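Local coordinates for protein fructokinase (Vibrio cholerae serotype O1, PDB 5EYN) that phosphorylates fructose at the expense of ATP, as a metal-dependent sugar kinase of the PfkB (ribokinase-like) family, at residues Val50-Ala53 and Ile54-Ser58; Met76-Thr79 and Leu80-Glu83; Leu105-His108 and Gly109-Phe113; Val200-Glu204 and Glu205-Phe209; Thr303-Gly307 and Ala308-Leu312. One frame throughout, in Å; residues are numbered along the deposited sequence.

Contact 1 of 5, residues Val50-Ala53 and Ile54-Ser58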
# COMPACT_ATOMS: atom_id res chain seq x y z
N VAL A 50 13.70 14.63 6.67
CA VAL A 50 14.84 15.35 7.22
C VAL A 50 15.80 15.80 6.11
O VAL A 50 16.31 16.93 6.12
CB VAL A 50 15.58 14.50 8.27
CG1 VAL A 50 16.79 15.25 8.77
CG2 VAL A 50 14.65 14.19 9.45
N ALA A 51 16.06 14.90 5.17
CA ALA A 51 16.95 15.21 4.06
C ALA A 51 16.45 16.43 3.31
O ALA A 51 17.21 17.34 3.00
CB ALA A 51 17.08 14.03 3.11
N VAL A 52 15.16 16.46 3.00
CA VAL A 52 14.59 17.54 2.24
C VAL A 52 14.60 18.81 3.09
O VAL A 52 14.85 19.89 2.56
CB VAL A 52 13.19 17.17 1.75
CG1 VAL A 52 12.47 18.36 1.15
CG2 VAL A 52 13.28 16.06 0.71
N ALA A 53 14.33 18.70 4.39
CA ALA A 53 14.33 19.88 5.24
C ALA A 53 15.70 20.54 5.20
O ALA A 53 15.80 21.77 5.11
CB ALA A 53 14.00 19.53 6.65
N ILE A 54 16.75 19.74 5.30
CA ILE A 54 18.11 20.26 5.26
C ILE A 54 18.40 20.93 3.92
O ILE A 54 18.93 22.04 3.86
CB ILE A 54 19.11 19.14 5.56
CG1 ILE A 54 18.99 18.73 7.03
CG2 ILE A 54 20.51 19.61 5.27
CD1 ILE A 54 19.70 17.43 7.38
N ALA A 55 18.05 20.25 2.83
CA ALA A 55 18.27 20.78 1.50
C ALA A 55 17.53 22.10 1.26
O ALA A 55 18.08 23.03 0.67
CB ALA A 55 17.89 19.75 0.45
N ARG A 56 16.31 22.20 1.78
CA ARG A 56 15.53 23.41 1.59
C ARG A 56 16.17 24.60 2.27
O ARG A 56 15.98 25.73 1.84
CB ARG A 56 14.12 23.23 2.12
CG ARG A 56 13.30 22.28 1.28
CD ARG A 56 12.00 22.86 0.92
NE ARG A 56 11.22 21.95 0.09
CZ ARG A 56 9.91 21.81 0.16
NH1 ARG A 56 9.22 22.52 1.04
NH2 ARG A 56 9.30 20.96 -0.64
N LEU A 57 16.92 24.34 3.33
CA LEU A 57 17.63 25.38 4.06
C LEU A 57 19.01 25.64 3.45
O LEU A 57 19.79 26.39 4.02
CB LEU A 57 17.76 25.00 5.54
CG LEU A 57 16.46 24.96 6.35
CD1 LEU A 57 16.70 24.27 7.69
CD2 LEU A 57 15.90 26.35 6.55
N SER A 58 19.28 25.04 2.29
CA SER A 58 20.53 25.23 1.54
C SER A 58 21.68 24.36 2.09
O SER A 58 22.84 24.60 1.80
CB SER A 58 20.94 26.71 1.47
OG SER A 58 21.80 27.04 2.54
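I54 opens the last full turn of helix 46-56 by giving its backbone N to V50 O at 3.0 Å. With CG1 beside its own backbone N (chi1 -69°), the longer branch runs over V50 O, and its methyl CD1 ends 3.9 Å from V50 CG1, the two side chains meeting at a slant. V50 and I54 both rest on strand 21-24, and V50 also touches helix 264-278. A55 N bonds A51 O at 3.0 Å, while A55 O accepts from S58 N in the Schellman motif that ends the helix, S58, with positive phi, being the C-prime residue. R56 N bonds V52 O at 2.8 Å. Its side chain lies alongside V52, pointing the same way: CG passes 3.1 Å from V52 O, and the chain then bends at chi2 (-130°), bringing NE to 3.9 Å from V52 CG1. The guanidinium beyond is held by a salt bridge to E83 and by the carbonyl oxygens of T310 and L312. At L57 the helical pattern gives out, and its N makes two weak bonds, to A53 O and to I54 O. The hydroxyl of S58 donates to L57 O at 2.6 Å, in the carbonyl plane and on a lone pair.

Contact 2 of 5, residues Met76-Thr79 and Leu80-Glu83; sequences MQQT and LTDE
Q78 and D82 face each other one turn apart at the C-terminal end of helix 71-82, the helix of the beta-alpha-beta unit that runs from strand 61-68 to strand 86-93. The CB of Q78 points away from 80-83; CG is anti to the backbone N (chi1 -174°) and lies 3.9 Å from D82 OD1. A bend at chi2 (61°) then turns the amide to the aspartate: CD comes within 3.8 Å of D82 OD2, and the tip, NE2, donates to D82 OD2 at 2.7 Å. The acceptor lies in the amide plane of Q78, whereas the amide N stands above the carboxylate plane of D82, and the two planes are turned 45° against each other. The other carboxylate oxygen, D82 OD1, accepts from a water at 2.9 Å, so the two oxygens have different partners.

One residue earlier, T81 grips Q77 O twice. Both its backbone N and its OG1 are 3.0 Å from Q77 O, and they arrive from opposite faces of the carbonyl plane. T79 O takes the N-H of E83, whose own carboxylate is engaged by R56 of helix 46-56. E83 CG, beside its own backbone N, passes 3.1 Å from T79 O.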
# COMPACT_ATOMS: atom_id res chain seq x y z
N MET A 76 9.59 8.80 -5.14
CA MET A 76 10.47 9.26 -4.07
C MET A 76 11.86 9.64 -4.59
O MET A 76 12.45 10.63 -4.15
CB MET A 76 10.55 8.26 -2.91
CG MET A 76 9.21 8.14 -2.16
SD MET A 76 8.51 9.73 -1.66
CE MET A 76 9.74 10.33 -0.56
N GLN A 77 12.38 8.86 -5.54
CA GLN A 77 13.62 9.25 -6.20
C GLN A 77 13.46 10.62 -6.85
O GLN A 77 14.34 11.48 -6.73
CB GLN A 77 14.01 8.23 -7.27
CG GLN A 77 15.28 8.58 -8.03
CD GLN A 77 15.54 7.62 -9.18
OE1 GLN A 77 14.63 7.24 -9.92
NE2 GLN A 77 16.80 7.20 -9.32
N GLN A 78 12.36 10.81 -7.57
CA GLN A 78 12.11 12.09 -8.25
C GLN A 78 12.04 13.23 -7.24
O GLN A 78 12.54 14.33 -7.48
CB GLN A 78 10.80 12.03 -9.05
CG GLN A 78 10.56 13.27 -9.91
CD GLN A 78 11.65 13.45 -10.94
OE1 GLN A 78 11.89 12.56 -11.75
NE2 GLN A 78 12.33 14.58 -10.90
N THR A 79 11.38 12.97 -6.12
CA THR A 79 11.21 13.98 -5.10
C THR A 79 12.57 14.40 -4.54
O THR A 79 12.88 15.59 -4.44
CB THR A 79 10.30 13.48 -3.95
OG1 THR A 79 8.98 13.23 -4.44
CG2 THR A 79 10.24 14.49 -2.81
N LEU A 80 13.40 13.43 -4.16
CA LEU A 80 14.72 13.76 -3.64
C LEU A 80 15.55 14.52 -4.68
O LEU A 80 16.26 15.47 -4.35
CB LEU A 80 15.46 12.51 -3.17
CG LEU A 80 14.80 11.83 -1.97
CD1 LEU A 80 15.65 10.66 -1.57
CD2 LEU A 80 14.59 12.75 -0.79
N THR A 81 15.46 14.10 -5.94
CA THR A 81 16.15 14.78 -7.03
C THR A 81 15.69 16.22 -7.13
O THR A 81 16.51 17.16 -7.16
CB THR A 81 15.87 14.08 -8.37
OG1 THR A 81 16.47 12.77 -8.36
CG2 THR A 81 16.43 14.88 -9.53
N ASP A 82 14.38 16.42 -7.18
CA ASP A 82 13.81 17.75 -7.28
C ASP A 82 14.30 18.63 -6.14
O ASP A 82 14.54 19.82 -6.33
CB ASP A 82 12.28 17.71 -7.22
CG ASP A 82 11.64 17.15 -8.47
OD1 ASP A 82 10.41 16.91 -8.43
OD2 ASP A 82 12.34 16.93 -9.48
N GLU A 83 14.41 18.04 -4.95
CA GLU A 83 14.74 18.77 -3.74
C GLU A 83 16.25 18.95 -3.53
O GLU A 83 16.65 19.51 -2.52
CB GLU A 83 14.12 18.08 -2.52
CG GLU A 83 12.60 18.04 -2.54
CD GLU A 83 11.96 19.40 -2.32
OE1 GLU A 83 10.73 19.52 -2.56
OE2 GLU A 83 12.66 20.35 -1.91
O HOH W 1 8.67 14.83 -7.50

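Contact 3 of 5, residues Leu105-His108 and Gly109-Phe113. With FRU (beta-D-fructofuranose), chain B; ADP (adenosine-5'-diphosphate), chain E.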
# COMPACT_ATOMS: atom_id res chain seq x y z
N LEU A 105 -5.88 11.99 9.96
CA LEU A 105 -5.66 13.33 10.46
C LEU A 105 -6.37 13.63 11.79
O LEU A 105 -6.13 14.66 12.41
CB LEU A 105 -6.10 14.34 9.41
CG LEU A 105 -5.34 14.27 8.09
CD1 LEU A 105 -6.05 15.10 7.03
CD2 LEU A 105 -3.91 14.76 8.30
N ASP A 106 -7.21 12.72 12.26
CA ASP A 106 -7.82 12.90 13.58
C ASP A 106 -6.88 12.46 14.70
O ASP A 106 -7.16 12.71 15.88
CB ASP A 106 -9.15 12.15 13.66
CG ASP A 106 -10.25 12.83 12.88
OD1 ASP A 106 -10.08 14.00 12.50
OD2 ASP A 106 -11.30 12.19 12.64
N GLU A 107 -5.76 11.83 14.34
CA GLU A 107 -4.77 11.38 15.32
C GLU A 107 -3.47 12.13 15.11
O GLU A 107 -3.32 12.87 14.13
CB GLU A 107 -4.52 9.88 15.20
CG GLU A 107 -5.75 9.00 15.38
CD GLU A 107 -6.24 8.95 16.81
OE1 GLU A 107 -5.44 9.23 17.74
OE2 GLU A 107 -7.42 8.62 17.01
N HIS A 108 -2.51 11.95 16.02
CA HIS A 108 -1.20 12.58 15.91
C HIS A 108 -0.09 11.55 15.96
O HIS A 108 -0.17 10.57 16.71
CB HIS A 108 -0.98 13.59 17.05
CG HIS A 108 0.44 14.08 17.13
ND1 HIS A 108 1.44 13.38 17.76
CD2 HIS A 108 1.02 15.20 16.63
CE1 HIS A 108 2.58 14.05 17.66
NE2 HIS A 108 2.35 15.16 16.98
N GLY A 109 0.95 11.78 15.18
CA GLY A 109 2.15 10.97 15.23
C GLY A 109 1.87 9.51 14.98
O GLY A 109 1.07 9.16 14.11
N GLU A 110 2.53 8.64 15.74
CA GLU A 110 2.45 7.20 15.54
C GLU A 110 1.00 6.72 15.38
O GLU A 110 0.69 5.91 14.50
CB GLU A 110 3.13 6.49 16.71
CG GLU A 110 3.12 4.98 16.58
CD GLU A 110 3.83 4.29 17.72
OE1 GLU A 110 4.17 4.96 18.72
OE2 GLU A 110 4.06 3.07 17.61
N ARG A 111 0.10 7.24 16.22
CA ARG A 111 -1.28 6.81 16.17
C ARG A 111 -1.97 7.17 14.85
O ARG A 111 -3.02 6.62 14.52
CB ARG A 111 -2.06 7.40 17.35
CG ARG A 111 -1.63 6.84 18.71
CD ARG A 111 -2.35 7.53 19.86
NE ARG A 111 -2.03 6.92 21.15
CZ ARG A 111 -0.98 7.25 21.90
NH1 ARG A 111 -0.78 6.63 23.06
NH2 ARG A 111 -0.12 8.18 21.51
N SER A 112 -1.39 8.11 14.11
CA SER A 112 -1.99 8.57 12.86
C SER A 112 -1.62 7.74 11.63
O SER A 112 -2.16 7.97 10.55
CB SER A 112 -1.63 10.03 12.56
OG SER A 112 -0.29 10.11 12.06
N PHE A 113 -0.72 6.78 11.79
CA PHE A 113 -0.20 6.06 10.62
C PHE A 113 -0.59 4.59 10.60
O PHE A 113 -0.55 3.92 11.62
CB PHE A 113 1.33 6.13 10.60
CG PHE A 113 1.87 7.53 10.59
CD1 PHE A 113 2.62 7.98 11.65
CD2 PHE A 113 1.65 8.38 9.52
CE1 PHE A 113 3.13 9.26 11.66
CE2 PHE A 113 2.16 9.67 9.52
CZ PHE A 113 2.90 10.12 10.59
C1 FRU B . 7.50 6.85 8.84
C2 FRU B . 6.53 8.02 8.93
C3 FRU B . 6.03 8.59 7.62
C4 FRU B . 5.95 10.07 7.85
C5 FRU B . 7.01 10.27 8.88
C6 FRU B . 6.73 11.39 9.85
O1 FRU B . 8.72 7.23 8.29
O2 FRU B . 5.44 7.58 9.67
O3 FRU B . 4.83 7.96 7.30
O4 FRU B . 6.24 10.83 6.73
O5 FRU B . 7.19 9.05 9.59
O6 FRU B . 7.75 11.51 10.81
PB ADP E . 5.67 15.40 14.54
O1B ADP E . 6.31 15.36 13.18
O2B ADP E . 5.88 14.10 15.27
O3B ADP E . 4.19 15.65 14.36
PA ADP E . 5.67 17.19 16.68
O1A ADP E . 4.23 17.45 16.28
O2A ADP E . 5.65 16.09 17.72
O3A ADP E . 6.32 16.60 15.37
O5' ADP E . 6.38 18.47 17.33
C5' ADP E . 7.72 18.74 17.11
C4' ADP E . 8.09 20.20 17.04
O4' ADP E . 7.27 20.87 16.11
C3' ADP E . 7.99 20.96 18.32
O3' ADP E . 9.14 20.81 19.09
C2' ADP E . 7.85 22.35 17.83
O2' ADP E . 9.04 22.89 17.40
C1' ADP E . 7.00 22.14 16.64
N9 ADP E . 5.59 22.23 16.89
C8 ADP E . 4.70 21.22 16.97
N7 ADP E . 3.49 21.71 17.18
C5 ADP E . 3.56 23.04 17.24
C6 ADP E . 2.65 24.07 17.42
N6 ADP E . 1.26 23.81 17.63
N1 ADP E . 3.09 25.33 17.41
C2 ADP E . 4.38 25.65 17.22
N3 ADP E . 5.30 24.67 17.04
C4 ADP E . 4.91 23.39 17.05
O HOH W 2 1.06 8.64 18.67
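G109 O is gripped twice by S112, whose OG donates to it at 2.6 Å and whose backbone N does so at 2.7 Å. The pair closes the short 3-10 turn 110-112 in the loop between strands 99-103 and 113-115, where one side of the nucleotide and sugar pockets is built. The hydroxyl bond lies in the carbonyl plane, on a lone pair; S112 OG reaches it from between its own backbone N and carbonyl carbon (chi1 77°). S112 OG also sits over the centre of one face of the F113 ring. Fructose O2 covers the opposite face, 3.5 Å from F113 CD1.

G109 packs on the ring of the preceding H108. Its CA makes a CH-pi contact over the imidazole face, 4.0 Å from the ring centroid. The histidine edge is used instead for ADP: H108 NE2 donates an almost straight bond to O1A of the alpha-phosphate. R111 N is shared between a weak bond to H108 O and a water that itself donates to H108 O. On the outer side the bent chain of E107 crosses R111 at a slant, its CB 3.7 Å from R111 O and its OE1 3.9 Å from R111 CB.

Contact 4 of 5, residues Val200-Glu204 and Glu205-Phe209; sequences VKFSE and EELQF
Strand 200-203 runs into helix 205-209 through a sharp corner, their segment axes at 98° and 5.8 Å apart at the closest approach. The first helical bonds, L207 N to S203 O and Q208 N to E204 O, follow at once. S203 and E206 add a capping box. S203 OG, held between its own backbone N and carbonyl carbon, accepts from E206 N at 3.0 Å, while S203 N donates back to E206 OE2, also at 3.0 Å and nearly straight, on the anti side of that oxygen. A water joins OE2 to K201 NZ, and E206 OE1 accepts from L175 N. K201 contacts a second ADP in this protein, though not in this chain, and the E206 side chain lies about 4 Å from the calcium ion.

On the other flank F202 CB points toward the helix, and its ring lies with one face under L207 CD1, a CH-pi contact 3.9 Å from the centroid to that methyl. V200 CG1 lies against the opposite face nearer the rim. Farther along, E204 and Q208 run side by side. The strand lies inside the large mixed sheet, with 168-172 and 230-234 as its parallel neighbours; F202 meets V231 and L207 meets V233 of the latter strand.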
# COMPACT_ATOMS: atom_id res chain seq x y z
N VAL A 200 20.27 12.90 20.35
CA VAL A 200 19.05 12.11 20.33
C VAL A 200 17.89 13.08 20.55
O VAL A 200 17.94 13.92 21.46
CB VAL A 200 19.03 11.02 21.42
CG1 VAL A 200 17.76 10.20 21.33
CG2 VAL A 200 20.26 10.15 21.31
N LYS A 201 16.87 12.95 19.70
CA LYS A 201 15.65 13.73 19.81
C LYS A 201 14.51 12.77 20.10
O LYS A 201 14.34 11.77 19.40
CB LYS A 201 15.39 14.49 18.51
CG LYS A 201 14.11 15.34 18.50
CD LYS A 201 12.86 14.51 18.17
CE LYS A 201 11.72 15.31 17.61
NZ LYS A 201 10.73 14.43 16.95
N PHE A 202 13.77 13.08 21.16
CA PHE A 202 12.59 12.33 21.57
C PHE A 202 11.42 13.29 21.56
O PHE A 202 11.58 14.44 21.91
CB PHE A 202 12.68 11.86 23.02
CG PHE A 202 13.85 10.98 23.37
CD1 PHE A 202 13.76 9.61 23.24
CD2 PHE A 202 14.98 11.52 23.93
CE1 PHE A 202 14.80 8.79 23.63
CE2 PHE A 202 16.03 10.70 24.33
CZ PHE A 202 15.94 9.33 24.17
N SER A 203 10.22 12.80 21.28
CA SER A 203 9.05 13.49 21.78
C SER A 203 8.94 13.15 23.26
O SER A 203 9.51 12.17 23.74
CB SER A 203 7.78 13.06 21.06
OG SER A 203 7.41 11.77 21.50
N GLU A 204 8.19 13.97 23.99
CA GLU A 204 7.97 13.73 25.41
C GLU A 204 7.43 12.32 25.61
O GLU A 204 7.85 11.58 26.50
CB GLU A 204 6.99 14.77 25.96
CG GLU A 204 6.60 14.60 27.41
CD GLU A 204 5.74 15.75 27.91
OE1 GLU A 204 5.52 16.72 27.14
OE2 GLU A 204 5.30 15.69 29.07
N GLU A 205 6.47 11.94 24.77
CA GLU A 205 5.84 10.64 24.88
C GLU A 205 6.84 9.50 24.61
O GLU A 205 6.87 8.51 25.31
CB GLU A 205 4.65 10.58 23.92
CG GLU A 205 3.50 11.55 24.27
CD GLU A 205 3.75 13.03 23.94
OE1 GLU A 205 4.69 13.38 23.18
OE2 GLU A 205 2.97 13.87 24.45
N GLU A 206 7.68 9.66 23.60
CA GLU A 206 8.65 8.63 23.28
C GLU A 206 9.68 8.44 24.40
O GLU A 206 10.09 7.33 24.68
CB GLU A 206 9.34 8.96 21.96
CG GLU A 206 8.43 8.75 20.77
CD GLU A 206 8.92 9.41 19.50
OE1 GLU A 206 8.58 8.90 18.42
OE2 GLU A 206 9.63 10.44 19.57
N LEU A 207 10.14 9.53 24.99
CA LEU A 207 11.12 9.44 26.06
C LEU A 207 10.53 8.65 27.20
O LEU A 207 11.17 7.75 27.73
CB LEU A 207 11.52 10.83 26.54
CG LEU A 207 12.41 10.84 27.78
CD1 LEU A 207 13.71 10.12 27.50
CD2 LEU A 207 12.69 12.26 28.24
N GLN A 208 9.30 8.97 27.57
CA GLN A 208 8.66 8.27 28.67
C GLN A 208 8.42 6.80 28.36
O GLN A 208 8.63 5.94 29.20
CB GLN A 208 7.35 8.97 29.08
CG GLN A 208 7.63 10.31 29.71
CD GLN A 208 6.40 11.02 30.23
OE1 GLN A 208 5.34 10.41 30.44
NE2 GLN A 208 6.52 12.32 30.43
N PHE A 209 7.99 6.51 27.14
CA PHE A 209 7.73 5.13 26.73
C PHE A 209 9.02 4.32 26.78
O PHE A 209 9.05 3.22 27.31
CB PHE A 209 7.16 5.10 25.31
CG PHE A 209 6.91 3.72 24.80
CD1 PHE A 209 5.74 3.05 25.12
CD2 PHE A 209 7.84 3.08 24.00
CE1 PHE A 209 5.50 1.78 24.65
CE2 PHE A 209 7.60 1.80 23.53
CZ PHE A 209 6.43 1.16 23.86
O HOH W 3 10.14 11.74 17.14

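Contact 5 of 5, residues Thr303-Gly307 and Ala308-Leu312; sequences TTQKG and AMTAL. With NA (sodium ion), chain F.
G307, T310 and A311 carry the turn by which the loop between helices 285-302 and 315-322 folds round a sodium ion. G307 O binds the metal at 2.1 Å and Q305 O at 2.2 Å, with two waters and the carbonyl oxygen of A302 as the other ligands. The positive phi of G307 (102°) suits a residue without a side chain. T310 faces this bend. Its OG1, beside its own backbone N (chi1 -50°), donates to K306 O at 2.7 Å, tying T310 to the residue before G307. The other branch, CG2, is crossed at about a right angle by the extended chain of Q305, whose NE2 comes to 3.4 Å from it.

A311 lies at the third corner of a type I beta turn from M309 to L312, closed by L312 N to M309 O. One of the sodium waters accepts from A311 N and donates weakly to A308 O, coupling that turn to the metal. A308 approaches N49, a fructose-binding residue. A311 CB points toward 303-307, 4.0 Å from Q305 CB and 3.3 Å from T304 OG1.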
# COMPACT_ATOMS: atom_id res chain seq x y z
N THR A 303 3.91 22.55 9.79
CA THR A 303 2.53 22.16 10.05
C THR A 303 1.51 22.95 9.21
O THR A 303 0.32 22.65 9.28
CB THR A 303 2.11 22.38 11.52
OG1 THR A 303 2.02 23.79 11.81
CG2 THR A 303 3.04 21.66 12.48
N THR A 304 1.96 23.93 8.43
CA THR A 304 1.04 24.85 7.76
C THR A 304 0.42 24.27 6.50
O THR A 304 -0.54 24.83 5.97
CB THR A 304 1.74 26.16 7.42
OG1 THR A 304 2.89 25.92 6.60
CG2 THR A 304 2.14 26.92 8.68
N GLN A 305 0.94 23.15 6.00
CA GLN A 305 0.35 22.48 4.85
C GLN A 305 0.40 20.96 5.04
O GLN A 305 1.26 20.41 5.75
CB GLN A 305 1.10 22.81 3.57
CG GLN A 305 0.94 24.25 3.11
CD GLN A 305 1.56 24.46 1.75
OE1 GLN A 305 2.62 25.04 1.62
NE2 GLN A 305 0.90 23.96 0.72
N LYS A 306 -0.56 20.29 4.41
CA LYS A 306 -0.62 18.83 4.39
C LYS A 306 0.59 18.28 3.67
O LYS A 306 1.05 18.79 2.66
CB LYS A 306 -1.89 18.37 3.70
CG LYS A 306 -3.14 18.54 4.54
CD LYS A 306 -4.39 18.00 3.85
CE LYS A 306 -5.61 18.20 4.70
NZ LYS A 306 -6.79 17.56 4.06
N GLY A 307 1.11 17.18 4.21
CA GLY A 307 2.28 16.50 3.69
C GLY A 307 3.47 16.88 4.54
O GLY A 307 3.65 18.02 4.92
N ALA A 308 4.31 15.90 4.87
CA ALA A 308 5.48 16.15 5.70
C ALA A 308 6.44 17.14 5.07
O ALA A 308 7.09 17.90 5.78
CB ALA A 308 6.21 14.84 5.98
N MET A 309 6.55 17.12 3.75
CA MET A 309 7.58 17.92 3.10
C MET A 309 7.08 19.25 2.57
O MET A 309 7.86 20.13 2.24
CB MET A 309 8.18 17.17 1.92
CG MET A 309 8.90 15.92 2.29
SD MET A 309 9.60 15.14 0.84
CE MET A 309 10.38 13.70 1.58
N THR A 310 5.76 19.39 2.45
CA THR A 310 5.21 20.47 1.63
C THR A 310 5.66 21.85 2.09
O THR A 310 6.03 22.69 1.27
CB THR A 310 3.70 20.37 1.64
OG1 THR A 310 3.33 19.02 1.32
CG2 THR A 310 3.11 21.32 0.62
N ALA A 311 5.60 22.09 3.40
CA ALA A 311 5.88 23.41 3.95
C ALA A 311 7.23 23.50 4.65
O ALA A 311 7.48 24.43 5.41
CB ALA A 311 4.74 23.82 4.88
N LEU A 312 8.10 22.53 4.40
CA LEU A 312 9.47 22.63 4.93
C LEU A 312 10.07 23.95 4.42
O LEU A 312 10.13 24.17 3.21
CB LEU A 312 10.30 21.43 4.49
CG LEU A 312 9.88 20.10 5.10
CD1 LEU A 312 10.67 18.97 4.47
CD2 LEU A 312 10.10 20.13 6.60
NA NA F . 3.30 19.64 6.22
O HOH W 4 5.47 20.39 5.68
O HOH W 5 2.73 18.58 7.80

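All five contacts are local, each folding a continuous run of chain on itself, and they follow in series without nesting or crossing. Contact 1 ends helix 46-56 and contact 2 ends helix 71-82; the salt bridge from R56 NH2 to E83 OE1 (2.8 Å) joins them. Contact 3 turns the chain between two strands of the four-stranded sheet, and contact 4 turns it from the large sheet into helix 204-211, on the opposite side of the chain's centre from contacts 1 and 2. Contact 5, late in the chain, returns to the earlier ones: R56 reaches T310 and L312, M309 packs on M76 and T79, and K306 touches L105 of contact 3.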